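Side-chain contacts in heme oxygenase 1 (PDB 1WE1), which binds heme and probably opens its ring to give biliverdin IXalpha, carbon monoxide and free iron, for making photosynthetic antenna chromophores: residues A[7-12]-A[190-195]; A[50-55]-A[104-109]; A[79-84]-A[91-96]; A[121-126]-A[196-201]. All coordinates share one frame; numbering follows the deposited sequence.

In the fold
All four contacts lie within one all-helical heme oxygenase domain. Contacts 2 and 4 are buried. Contacts 1 and 3 are only partly buried and lie on opposite sides of the chain's centre. Contacts 1 and 4 share helix 182-205, and both touch the heme. Contact 1 has one hydrogen bond between its segments, while contact 4 meets by apolar touches between them. In each, a hydrogen bond reaches a heme propionate. Contact 2 is purely apolar. Its Arg108 and Tyr105 tie it to contacts 1 and 4. Contact 3 packs a tryptophan beside charged groups, far from the heme. It meets contact 2 where Leu80 touches Tyr50.

Contact 1. Residues A[7-12]-A[190-195]. With HEM (protoporphyrin IX containing Fe), chain H.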
# COMPACT_ATOMS: atom_id res chain seq x y z
N SER A 7 11.61 12.16 9.68
CA SER A 7 12.67 11.29 10.19
C SER A 7 12.16 10.42 11.33
O SER A 7 12.68 9.32 11.57
CB SER A 7 13.86 12.12 10.66
OG SER A 7 14.45 12.78 9.55
N GLN A 8 11.15 10.91 12.03
CA GLN A 8 10.57 10.16 13.13
C GLN A 8 9.80 8.95 12.59
O GLN A 8 9.86 7.87 13.15
CB GLN A 8 9.68 11.07 13.98
CG GLN A 8 10.48 12.15 14.71
CD GLN A 8 9.64 12.96 15.68
OE1 GLN A 8 9.00 12.40 16.58
NE2 GLN A 8 9.65 14.28 15.52
N LEU A 9 9.08 9.14 11.48
CA LEU A 9 8.35 8.03 10.89
C LEU A 9 9.36 7.04 10.31
O LEU A 9 9.25 5.84 10.55
CB LEU A 9 7.41 8.52 9.78
CG LEU A 9 6.07 9.03 10.32
CD1 LEU A 9 5.32 9.76 9.23
CD2 LEU A 9 5.26 7.87 10.85
N ARG A 10 10.35 7.55 9.59
CA ARG A 10 11.35 6.68 9.00
C ARG A 10 12.09 5.84 10.03
O ARG A 10 12.21 4.63 9.88
CB ARG A 10 12.35 7.48 8.16
CG ARG A 10 13.41 6.59 7.49
CD ARG A 10 14.34 7.37 6.57
NE ARG A 10 15.47 6.56 6.12
CZ ARG A 10 15.40 5.59 5.21
NH1 ARG A 10 14.24 5.31 4.62
NH2 ARG A 10 16.48 4.91 4.87
N GLU A 11 12.60 6.46 11.08
CA GLU A 11 13.31 5.69 12.08
C GLU A 11 12.32 4.85 12.87
O GLU A 11 12.61 3.72 13.23
CB GLU A 11 14.10 6.61 13.02
CG GLU A 11 15.24 7.36 12.33
CD GLU A 11 16.30 6.42 11.76
OE1 GLU A 11 16.82 5.57 12.52
OE2 GLU A 11 16.61 6.53 10.55
N GLY A 12 11.15 5.42 13.12
CA GLY A 12 10.12 4.74 13.90
C GLY A 12 9.48 3.48 13.32
O GLY A 12 8.91 2.69 14.07
N ASP A 190 2.97 5.89 15.99
CA ASP A 190 2.36 4.66 16.46
C ASP A 190 1.32 4.13 15.47
O ASP A 190 1.23 2.93 15.24
CB ASP A 190 1.74 4.86 17.84
CG ASP A 190 2.80 4.89 18.93
OD1 ASP A 190 2.45 5.25 20.09
OD2 ASP A 190 3.97 4.56 18.64
N GLU A 191 0.54 5.03 14.88
CA GLU A 191 -0.48 4.64 13.91
C GLU A 191 0.17 4.00 12.67
O GLU A 191 -0.37 3.06 12.08
CB GLU A 191 -1.32 5.86 13.51
CG GLU A 191 -2.50 5.54 12.59
CD GLU A 191 -3.56 4.68 13.26
OE1 GLU A 191 -4.54 4.31 12.59
OE2 GLU A 191 -3.43 4.38 14.45
N ALA A 192 1.34 4.51 12.28
CA ALA A 192 2.05 3.98 11.13
C ALA A 192 2.42 2.51 11.38
O ALA A 192 2.24 1.67 10.50
CB ALA A 192 3.30 4.81 10.88
N ASN A 193 2.94 2.21 12.56
CA ASN A 193 3.30 0.84 12.90
C ASN A 193 2.03 -0.02 12.92
O ASN A 193 2.09 -1.25 12.73
CB ASN A 193 4.01 0.79 14.25
CG ASN A 193 5.47 1.20 14.16
OD1 ASN A 193 6.29 0.50 13.55
ND2 ASN A 193 5.80 2.35 14.74
N ASP A 194 0.89 0.62 13.15
CA ASP A 194 -0.38 -0.10 13.16
C ASP A 194 -0.71 -0.50 11.72
O ASP A 194 -1.04 -1.66 11.44
CB ASP A 194 -1.51 0.77 13.72
CG ASP A 194 -1.65 0.66 15.23
OD1 ASP A 194 -0.67 0.91 15.96
OD2 ASP A 194 -2.76 0.33 15.70
N ALA A 195 -0.63 0.47 10.81
CA ALA A 195 -0.92 0.23 9.40
C ALA A 195 -0.02 -0.87 8.86
O ALA A 195 -0.49 -1.75 8.14
CB ALA A 195 -0.72 1.51 8.60
CHA HEM H . 10.77 2.27 2.01
CHB HEM H . 6.25 1.00 3.20
CHC HEM H . 7.44 -3.59 2.15
CHD HEM H . 11.18 -1.96 -0.37
C1A HEM H . 9.47 2.34 2.57
C2A HEM H . 8.88 3.49 3.23
C3A HEM H . 7.62 3.12 3.61
C4A HEM H . 7.43 1.75 3.11
CMA HEM H . 6.60 3.91 4.37
CAA HEM H . 9.53 4.85 3.40
CBA HEM H . 10.61 4.95 4.51
CGA HEM H . 11.18 6.24 4.66
O1A HEM H . 10.74 6.94 5.65
O2A HEM H . 12.06 6.70 3.90
C1B HEM H . 6.18 -0.39 3.06
C2B HEM H . 5.05 -1.22 3.47
C3B HEM H . 5.35 -2.50 3.12
C4B HEM H . 6.70 -2.46 2.57
CMB HEM H . 3.80 -0.68 4.13
CAB HEM H . 4.49 -3.75 3.21
CBB HEM H . 4.12 -4.17 4.65
C1C HEM H . 8.51 -3.55 1.30
C2C HEM H . 9.04 -4.68 0.55
C3C HEM H . 10.22 -4.26 0.05
C4C HEM H . 10.26 -2.82 0.21
CMC HEM H . 8.36 -6.03 0.42
CAC HEM H . 11.33 -5.11 -0.56
CBC HEM H . 11.13 -5.27 -2.10
C1D HEM H . 11.41 -0.62 0.04
C2D HEM H . 12.53 0.19 -0.42
C3D HEM H . 12.39 1.39 0.21
C4D HEM H . 11.21 1.28 1.10
CMD HEM H . 13.57 -0.30 -1.38
CAD HEM H . 13.22 2.65 0.10
CBD HEM H . 14.32 2.75 1.25
CGD HEM H . 14.92 4.03 1.33
O1D HEM H . 14.19 5.09 1.24
O2D HEM H . 16.16 4.15 1.51
NA HEM H . 8.59 1.29 2.52
NB HEM H . 7.18 -1.16 2.50
NC HEM H . 9.25 -2.39 1.04
ND HEM H . 10.61 0.09 0.93
FE HEM H . 8.92 -0.54 1.76
O HOH W 1 8.05 0.02 0.28
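Leu9 and Asn193 both carry CG anti to the carbonyl carbon (chi1 -83° and -78°), and these torsions swing their ends toward the opposite segment. Leu9 brings its CD2 branch to Ala192 CB at 3.6 Å. Beside this apolar touch, Asn193 ND2 donates to Gly12 O at 3.2 Å, with an N-H...O angle of 156°. The carbonyl oxygen lies in the amide plane of Asn193, but the donor sits above the carbonyl plane of Gly12. Ser16 OG is the partner of Asn193 OD1, so both ends of the amide are held. Arg10 points elsewhere, to the heme, which it is known to bind. Its chain is extended from CG to NE. Arg10 NH1 then donates to propionate oxygen O2A of the heme at 2.7 Å, with that carboxylate at the edge of the guanidinium. Arg10 NH2 makes a weak bond, 3.5 Å long, to O2D of the other heme propionate. A leucine here would remove the guanidinium, and O2A would probably be left without this donor and its positive charge. Helix 5-12 thus meets helix 182-205 on one side and the heme on another. Helix 120-146 completes the packing: its Tyr125 touches Leu9, and its Thr126 touches Ala192.

Contact 2. Residues A[50-55]-A[104-109]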
# COMPACT_ATOMS: atom_id res chain seq x y z
N TYR A 50 -7.24 1.93 -0.67
CA TYR A 50 -6.93 3.20 -1.31
C TYR A 50 -8.18 3.98 -1.61
O TYR A 50 -8.19 5.19 -1.52
CB TYR A 50 -6.13 2.98 -2.59
CG TYR A 50 -4.67 2.74 -2.33
CD1 TYR A 50 -3.76 3.80 -2.24
CD2 TYR A 50 -4.18 1.44 -2.18
CE1 TYR A 50 -2.39 3.56 -1.99
CE2 TYR A 50 -2.82 1.19 -1.94
CZ TYR A 50 -1.94 2.26 -1.85
OH TYR A 50 -0.61 2.00 -1.65
N SER A 51 -9.26 3.28 -1.97
CA SER A 51 -10.50 3.99 -2.26
C SER A 51 -10.90 4.77 -1.02
O SER A 51 -11.13 5.97 -1.09
CB SER A 51 -11.62 3.01 -2.64
OG SER A 51 -11.36 2.42 -3.90
N ALA A 52 -10.96 4.07 0.11
CA ALA A 52 -11.33 4.67 1.40
C ALA A 52 -10.46 5.88 1.73
O ALA A 52 -10.96 6.97 2.00
CB ALA A 52 -11.20 3.63 2.51
N MET A 53 -9.15 5.66 1.70
CA MET A 53 -8.17 6.70 1.99
C MET A 53 -8.25 7.90 1.06
O MET A 53 -8.24 9.04 1.51
CB MET A 53 -6.79 6.06 1.94
CG MET A 53 -5.61 6.96 2.21
SD MET A 53 -4.18 5.90 2.55
CE MET A 53 -4.21 4.75 1.14
N GLU A 54 -8.34 7.67 -0.24
CA GLU A 54 -8.41 8.77 -1.20
C GLU A 54 -9.71 9.57 -1.15
O GLU A 54 -9.73 10.77 -1.45
CB GLU A 54 -8.15 8.24 -2.61
CG GLU A 54 -6.67 8.25 -2.96
CD GLU A 54 -6.23 7.04 -3.75
OE1 GLU A 54 -6.84 6.74 -4.80
OE2 GLU A 54 -5.25 6.39 -3.32
N GLU A 55 -10.80 8.92 -0.76
CA GLU A 55 -12.08 9.60 -0.64
C GLU A 55 -12.03 10.54 0.59
O GLU A 55 -12.35 11.73 0.49
CB GLU A 55 -13.19 8.57 -0.46
CG GLU A 55 -14.59 9.14 -0.41
CD GLU A 55 -15.65 8.04 -0.36
OE1 GLU A 55 -16.26 7.83 0.72
OE2 GLU A 55 -15.86 7.38 -1.40
N ALA A 104 -10.83 -4.84 7.86
CA ALA A 104 -10.35 -4.24 9.09
C ALA A 104 -9.50 -3.02 8.72
O ALA A 104 -9.58 -1.97 9.36
CB ALA A 104 -9.53 -5.25 9.90
N TYR A 105 -8.69 -3.17 7.68
CA TYR A 105 -7.85 -2.08 7.22
C TYR A 105 -8.75 -0.89 6.86
O TYR A 105 -8.59 0.20 7.42
CB TYR A 105 -7.06 -2.52 5.99
CG TYR A 105 -5.80 -1.71 5.73
CD1 TYR A 105 -5.71 -0.36 6.08
CD2 TYR A 105 -4.70 -2.29 5.09
CE1 TYR A 105 -4.55 0.39 5.81
CE2 TYR A 105 -3.55 -1.56 4.81
CZ TYR A 105 -3.48 -0.22 5.17
OH TYR A 105 -2.35 0.51 4.85
N VAL A 106 -9.68 -1.10 5.94
CA VAL A 106 -10.61 -0.06 5.50
C VAL A 106 -11.34 0.55 6.69
O VAL A 106 -11.55 1.77 6.74
CB VAL A 106 -11.69 -0.62 4.53
CG1 VAL A 106 -12.87 0.34 4.42
CG2 VAL A 106 -11.08 -0.86 3.17
N ASP A 107 -11.73 -0.31 7.62
CA ASP A 107 -12.44 0.11 8.83
C ASP A 107 -11.62 1.11 9.64
O ASP A 107 -12.15 2.13 10.09
CB ASP A 107 -12.79 -1.11 9.69
CG ASP A 107 -13.99 -1.89 9.16
OD1 ASP A 107 -14.26 -2.99 9.67
OD2 ASP A 107 -14.68 -1.41 8.23
N ARG A 108 -10.34 0.83 9.83
CA ARG A 108 -9.48 1.73 10.58
C ARG A 108 -9.36 3.10 9.90
O ARG A 108 -9.42 4.13 10.57
CB ARG A 108 -8.09 1.13 10.76
CG ARG A 108 -7.08 2.13 11.32
CD ARG A 108 -7.50 2.65 12.68
NE ARG A 108 -7.51 1.57 13.66
CZ ARG A 108 -6.45 1.17 14.35
NH1 ARG A 108 -6.57 0.15 15.20
NH2 ARG A 108 -5.28 1.79 14.22
N VAL A 109 -9.17 3.10 8.59
CA VAL A 109 -9.04 4.36 7.85
C VAL A 109 -10.25 5.25 8.10
O VAL A 109 -10.13 6.43 8.42
CB VAL A 109 -8.91 4.10 6.32
CG1 VAL A 109 -8.90 5.41 5.55
CG2 VAL A 109 -7.64 3.32 6.03
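Val109 and Met53 form the close part of this contact. Val109 CG1 is anti to its own backbone N (chi1 175°), which sends this branch at the opposing backbone. Val109 CG1 lies 3.9 Å from both Met53 CA and Met53 N. Val109 CG1 is also 4.2 Å from Ala52 CB and from Met53 CB. One branch of valine therefore rests on the backbone where Ala52 passes into Met53. The short side chain of Ala52 is consistent with so close an approach of Val109. The segment axes come within 9.1 Å and run nearly parallel, 8° apart. Here helix 36-59 lies beside helix 100-115 in the all-helical heme oxygenase fold, and the interface is apolar, with no hydrogen bond across it. The packing thins toward Val106. Val106 CG1 meets Ala52 CB at 4.2 Å, and Val106 itself is partly exposed. Asp107 and Glu55 lie further out, exposed to solvent. Val106 also rests on Phe48 and Val49, further back along helix 36-59. The inner side is different. Met53 is buried there, and its side chain runs on to Tyr128 of helix 120-146. Tyr50 and Tyr105 are buried too. The hydroxyl of Tyr50 is hydrogen-bonded to Asp131 and Arg127, and that of Tyr105 to Asn199.

Contact 3. Residues A[79-84]-A[91-96]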
# COMPACT_ATOMS: atom_id res chain seq x y z
N SER A 79 -5.48 3.40 -11.04
CA SER A 79 -4.46 2.50 -11.56
C SER A 79 -4.72 1.08 -11.06
O SER A 79 -4.48 0.11 -11.78
CB SER A 79 -3.06 2.96 -11.12
OG SER A 79 -2.78 2.62 -9.77
N LEU A 80 -5.24 0.98 -9.84
CA LEU A 80 -5.54 -0.31 -9.23
C LEU A 80 -6.78 -0.92 -9.90
O LEU A 80 -6.93 -2.15 -9.97
CB LEU A 80 -5.77 -0.10 -7.73
CG LEU A 80 -5.05 -0.97 -6.69
CD1 LEU A 80 -3.68 -1.41 -7.15
CD2 LEU A 80 -4.94 -0.15 -5.42
N GLU A 81 -7.67 -0.07 -10.41
CA GLU A 81 -8.84 -0.58 -11.10
C GLU A 81 -8.35 -1.16 -12.42
O GLU A 81 -8.88 -2.16 -12.92
CB GLU A 81 -9.85 0.54 -11.38
CG GLU A 81 -10.56 1.04 -10.15
CD GLU A 81 -11.69 2.00 -10.47
OE1 GLU A 81 -12.45 2.35 -9.54
OE2 GLU A 81 -11.82 2.40 -11.66
N GLN A 82 -7.33 -0.54 -12.98
CA GLN A 82 -6.76 -1.01 -14.23
C GLN A 82 -6.16 -2.39 -14.03
O GLN A 82 -6.28 -3.26 -14.89
CB GLN A 82 -5.71 -0.01 -14.74
CG GLN A 82 -6.32 1.15 -15.53
CD GLN A 82 -5.33 2.27 -15.85
OE1 GLN A 82 -4.15 2.01 -16.15
NE2 GLN A 82 -5.80 3.51 -15.81
N ASP A 83 -5.54 -2.60 -12.88
CA ASP A 83 -4.95 -3.90 -12.59
C ASP A 83 -6.01 -4.98 -12.36
O ASP A 83 -5.81 -6.12 -12.75
CB ASP A 83 -4.02 -3.79 -11.37
CG ASP A 83 -2.70 -3.10 -11.70
OD1 ASP A 83 -1.87 -2.93 -10.78
OD2 ASP A 83 -2.49 -2.73 -12.88
N LEU A 84 -7.13 -4.63 -11.74
CA LEU A 84 -8.20 -5.60 -11.50
C LEU A 84 -8.77 -6.06 -12.85
O LEU A 84 -9.09 -7.23 -13.05
CB LEU A 84 -9.32 -4.98 -10.64
CG LEU A 84 -8.94 -4.71 -9.16
CD1 LEU A 84 -9.88 -3.69 -8.51
CD2 LEU A 84 -8.96 -6.03 -8.41
N ASN A 91 -15.53 -8.29 -16.24
CA ASN A 91 -16.53 -8.38 -15.19
C ASN A 91 -15.91 -8.20 -13.80
O ASN A 91 -16.50 -8.65 -12.81
CB ASN A 91 -17.26 -9.73 -15.24
CG ASN A 91 -17.92 -10.01 -16.59
OD1 ASN A 91 -18.43 -9.11 -17.25
ND2 ASN A 91 -17.94 -11.28 -16.97
N TRP A 92 -14.75 -7.55 -13.71
CA TRP A 92 -14.09 -7.39 -12.41
C TRP A 92 -14.91 -6.77 -11.29
O TRP A 92 -14.75 -7.15 -10.14
CB TRP A 92 -12.75 -6.64 -12.53
CG TRP A 92 -12.83 -5.16 -12.84
CD1 TRP A 92 -12.84 -4.58 -14.08
CD2 TRP A 92 -12.89 -4.08 -11.89
NE1 TRP A 92 -12.91 -3.21 -13.96
CE2 TRP A 92 -12.94 -2.87 -12.63
CE3 TRP A 92 -12.92 -4.02 -10.49
CZ2 TRP A 92 -13.02 -1.61 -12.02
CZ3 TRP A 92 -12.99 -2.75 -9.87
CH2 TRP A 92 -13.04 -1.57 -10.64
N ARG A 93 -15.79 -5.82 -11.61
CA ARG A 93 -16.61 -5.19 -10.56
C ARG A 93 -17.37 -6.29 -9.83
O ARG A 93 -17.64 -6.19 -8.63
CB ARG A 93 -17.64 -4.22 -11.15
CG ARG A 93 -17.28 -2.73 -11.20
CD ARG A 93 -16.10 -2.44 -12.11
NE ARG A 93 -16.08 -1.08 -12.68
CZ ARG A 93 -16.05 0.06 -11.99
NH1 ARG A 93 -16.05 0.06 -10.67
NH2 ARG A 93 -15.98 1.21 -12.63
N GLN A 94 -17.70 -7.36 -10.55
CA GLN A 94 -18.47 -8.46 -9.99
C GLN A 94 -17.65 -9.58 -9.37
O GLN A 94 -18.18 -10.36 -8.58
CB GLN A 94 -19.39 -9.06 -11.07
CG GLN A 94 -19.97 -8.05 -12.07
CD GLN A 94 -20.90 -8.71 -13.09
OE1 GLN A 94 -21.15 -8.15 -14.17
NE2 GLN A 94 -21.43 -9.88 -12.75
N GLU A 95 -16.38 -9.68 -9.71
CA GLU A 95 -15.53 -10.74 -9.17
C GLU A 95 -14.64 -10.33 -8.00
O GLU A 95 -14.26 -11.17 -7.17
CB GLU A 95 -14.63 -11.32 -10.27
CG GLU A 95 -15.10 -12.64 -10.85
CD GLU A 95 -16.43 -12.53 -11.56
OE1 GLU A 95 -16.51 -11.77 -12.56
OE2 GLU A 95 -17.40 -13.19 -11.13
N VAL A 96 -14.31 -9.04 -7.93
CA VAL A 96 -13.44 -8.55 -6.88
C VAL A 96 -14.11 -8.60 -5.52
O VAL A 96 -15.30 -8.30 -5.40
CB VAL A 96 -12.95 -7.10 -7.17
CG1 VAL A 96 -14.08 -6.09 -6.93
CG2 VAL A 96 -11.73 -6.79 -6.30
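Glu81 crosses the six-membered end of the Trp92 indole at a slant, and its CB, CG, CD and OE1 all meet that ring. Glu81 CB is 3.9 Å from Trp92 CZ2. Glu81 CG comes closest, 3.6 Å from Trp92 CH2. Glu81 CD follows at 3.8 Å from Trp92 CH2. At the tip, Glu81 OE1 is 4.1 Å from Trp92 CH2. The carboxylate plane is turned 50° from the ring plane. OE1 is hydrogen-bonded to Tyr47 OH of helix 36-59, which helps to hold the end of the chain. The guanidinium of exposed Arg93 is near as well, but OE1 lies well out of its plane, so no N-H points at it and any attraction is probably just between the charges. Trp92 CG sits between the backbone N and the carbonyl carbon (chi1 71°), and the indole is thereby laid against helix 77-88. Leu84 CB rests over one face of it, while Leu84 CD1 approaches Trp92 CZ3 to 3.5 Å. Arg93 CD lies over the opposite face, so the indole is sandwiched. The other branch, Leu84 CD2, meets Val96 CG2 at 3.6 Å. An alanine in place of Trp92 would probably open a gap beside Leu84 and leave the Glu81 chain without the ring it rests on. Leu84 also packs on Val43 and Tyr47. The contact is a local packing of a short, weakly bonded helical turn, 92-95, against the side of helix 77-88, which precedes it in the chain, away from the heme.

Contact 4. Residues A[121-126]-A[196-201]; sequences VAHSYT and FAMNMK. With HEM (protoporphyrin IX containing Fe), chain H.
Segments 121-126 and 196-201 cross at -51° with their axes 11.5 Å apart, and Thr126 and Phe196 bring their CA atoms nearest. Thr126 CG2 is anti to the backbone N, and this places it 3.8 Å from Phe196 CD1, the two side chains crossing at a slant. Thr126 OG1 turns back and donates to Ala122 O at 2.9 Å. The backbone N of Thr126 reaches the same oxygen from the opposite face. Met198, bent at its last torsion, sets CE at the edge of the His123 ring, 3.6 Å from His123 CE1. His123 NE2 is hydrogen-bonded to Glu191. Asn199 ND2 lies near Thr126 CG2, but is hydrogen-bonded to Ala195 O. The heme borders the same cluster: Thr126 CG2 touches methyl CMB too. Phe196 turns a ring face to that methyl, with Phe196 CE2 3.8 Å from C2B of the heme. Tyr125 has methyl CMA over one face, and Tyr125 OH donates to heme propionate O1A at 2.7 Å. Phe196 is on the side of the heme away from the iron-bound water, close to the axial ligand His17. Apolar groups thus hold the porphyrin edge, while one tyrosine hydroxyl grips a propionate, so the contact probably helps fix how the heme is turned in its pocket.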
# COMPACT_ATOMS: atom_id res chain seq x y z
N VAL A 121 -2.18 10.93 8.22
CA VAL A 121 -0.86 11.16 7.65
C VAL A 121 -0.02 9.91 7.84
O VAL A 121 0.93 9.68 7.10
CB VAL A 121 -0.15 12.36 8.30
CG1 VAL A 121 -0.11 12.20 9.81
CG2 VAL A 121 1.28 12.47 7.76
N ALA A 122 -0.37 9.08 8.82
CA ALA A 122 0.36 7.85 9.07
C ALA A 122 0.03 6.86 7.97
O ALA A 122 0.89 6.10 7.52
CB ALA A 122 -0.03 7.28 10.42
N HIS A 123 -1.23 6.87 7.55
CA HIS A 123 -1.72 6.00 6.49
C HIS A 123 -1.20 6.43 5.13
O HIS A 123 -0.81 5.59 4.32
CB HIS A 123 -3.24 5.97 6.53
CG HIS A 123 -3.77 5.06 7.59
ND1 HIS A 123 -3.58 3.70 7.56
CD2 HIS A 123 -4.41 5.32 8.75
CE1 HIS A 123 -4.08 3.16 8.66
NE2 HIS A 123 -4.59 4.12 9.40
N SER A 124 -1.21 7.74 4.88
CA SER A 124 -0.69 8.28 3.63
C SER A 124 0.79 7.93 3.57
O SER A 124 1.31 7.51 2.54
CB SER A 124 -0.86 9.81 3.60
OG SER A 124 -0.09 10.41 2.57
N TYR A 125 1.47 8.08 4.70
CA TYR A 125 2.89 7.79 4.76
C TYR A 125 3.12 6.32 4.46
O TYR A 125 3.81 5.99 3.50
CB TYR A 125 3.47 8.14 6.14
CG TYR A 125 4.87 7.58 6.37
CD1 TYR A 125 5.98 8.08 5.67
CD2 TYR A 125 5.07 6.49 7.23
CE1 TYR A 125 7.25 7.50 5.82
CE2 TYR A 125 6.32 5.91 7.38
CZ TYR A 125 7.40 6.41 6.68
OH TYR A 125 8.62 5.81 6.82
N THR A 126 2.52 5.44 5.26
CA THR A 126 2.71 4.00 5.08
C THR A 126 2.48 3.46 3.66
O THR A 126 3.24 2.62 3.20
CB THR A 126 1.84 3.21 6.07
OG1 THR A 126 2.22 3.57 7.40
CG2 THR A 126 2.05 1.72 5.89
N PHE A 196 1.26 -0.84 9.20
CA PHE A 196 2.16 -1.88 8.72
C PHE A 196 1.59 -3.24 9.10
O PHE A 196 1.54 -4.15 8.27
CB PHE A 196 3.55 -1.74 9.34
CG PHE A 196 4.52 -0.98 8.50
CD1 PHE A 196 4.49 0.41 8.46
CD2 PHE A 196 5.48 -1.65 7.75
CE1 PHE A 196 5.41 1.12 7.69
CE2 PHE A 196 6.41 -0.94 6.98
CZ PHE A 196 6.37 0.45 6.96
N ALA A 197 1.18 -3.38 10.36
CA ALA A 197 0.65 -4.64 10.83
C ALA A 197 -0.57 -5.04 10.01
O ALA A 197 -0.77 -6.22 9.72
CB ALA A 197 0.29 -4.54 12.30
N MET A 198 -1.38 -4.07 9.63
CA MET A 198 -2.57 -4.36 8.84
C MET A 198 -2.24 -4.85 7.42
O MET A 198 -3.00 -5.62 6.83
CB MET A 198 -3.46 -3.13 8.79
CG MET A 198 -4.04 -2.82 10.15
SD MET A 198 -5.25 -1.50 10.14
CE MET A 198 -4.18 -0.05 10.39
N ASN A 199 -1.12 -4.39 6.88
CA ASN A 199 -0.70 -4.82 5.56
C ASN A 199 -0.20 -6.25 5.73
O ASN A 199 -0.52 -7.14 4.94
CB ASN A 199 0.43 -3.93 5.05
CG ASN A 199 -0.08 -2.64 4.48
OD1 ASN A 199 -0.52 -2.60 3.34
ND2 ASN A 199 -0.05 -1.58 5.27
N MET A 200 0.58 -6.46 6.78
CA MET A 200 1.14 -7.76 7.06
C MET A 200 0.05 -8.81 7.27
O MET A 200 0.24 -9.97 6.90
CB MET A 200 2.05 -7.67 8.27
CG MET A 200 3.29 -6.84 8.04
SD MET A 200 4.61 -7.20 9.22
CE MET A 200 4.34 -5.89 10.45
N LYS A 201 -1.08 -8.42 7.83
CA LYS A 201 -2.14 -9.39 8.05
C LYS A 201 -2.78 -9.81 6.72
O LYS A 201 -3.20 -10.95 6.56
CB LYS A 201 -3.19 -8.84 9.03
CG LYS A 201 -4.06 -9.95 9.59
CD LYS A 201 -4.86 -9.54 10.82
CE LYS A 201 -5.69 -10.72 11.33
NZ LYS A 201 -6.23 -10.50 12.70
CHA HEM H . 10.77 2.27 2.01
CHB HEM H . 6.25 1.00 3.20
CHC HEM H . 7.44 -3.59 2.15
CHD HEM H . 11.18 -1.96 -0.37
C1A HEM H . 9.47 2.34 2.57
C2A HEM H . 8.88 3.49 3.23
C3A HEM H . 7.62 3.12 3.61
C4A HEM H . 7.43 1.75 3.11
CMA HEM H . 6.60 3.91 4.37
CAA HEM H . 9.53 4.85 3.40
CBA HEM H . 10.61 4.95 4.51
CGA HEM H . 11.18 6.24 4.66
O1A HEM H . 10.74 6.94 5.65
O2A HEM H . 12.06 6.70 3.90
C1B HEM H . 6.18 -0.39 3.06
C2B HEM H . 5.05 -1.22 3.47
C3B HEM H . 5.35 -2.50 3.12
C4B HEM H . 6.70 -2.46 2.57
CMB HEM H . 3.80 -0.68 4.13
CAB HEM H . 4.49 -3.75 3.21
CBB HEM H . 4.12 -4.17 4.65
C1C HEM H . 8.51 -3.55 1.30
C2C HEM H . 9.04 -4.68 0.55
C3C HEM H . 10.22 -4.26 0.05
C4C HEM H . 10.26 -2.82 0.21
CMC HEM H . 8.36 -6.03 0.42
CAC HEM H . 11.33 -5.11 -0.56
CBC HEM H . 11.13 -5.27 -2.10
C1D HEM H . 11.41 -0.62 0.04
C2D HEM H . 12.53 0.19 -0.42
C3D HEM H . 12.39 1.39 0.21
C4D HEM H . 11.21 1.28 1.10
CMD HEM H . 13.57 -0.30 -1.38
CAD HEM H . 13.22 2.65 0.10
CBD HEM H . 14.32 2.75 1.25
CGD HEM H . 14.92 4.03 1.33
O1D HEM H . 14.19 5.09 1.24
O2D HEM H . 16.16 4.15 1.51
NA HEM H . 8.59 1.29 2.52
NB HEM H . 7.18 -1.16 2.50
NC HEM H . 9.25 -2.39 1.04
ND HEM H . 10.61 0.09 0.93
FE HEM H . 8.92 -0.54 1.76
O HOH W 1 8.05 0.02 0.28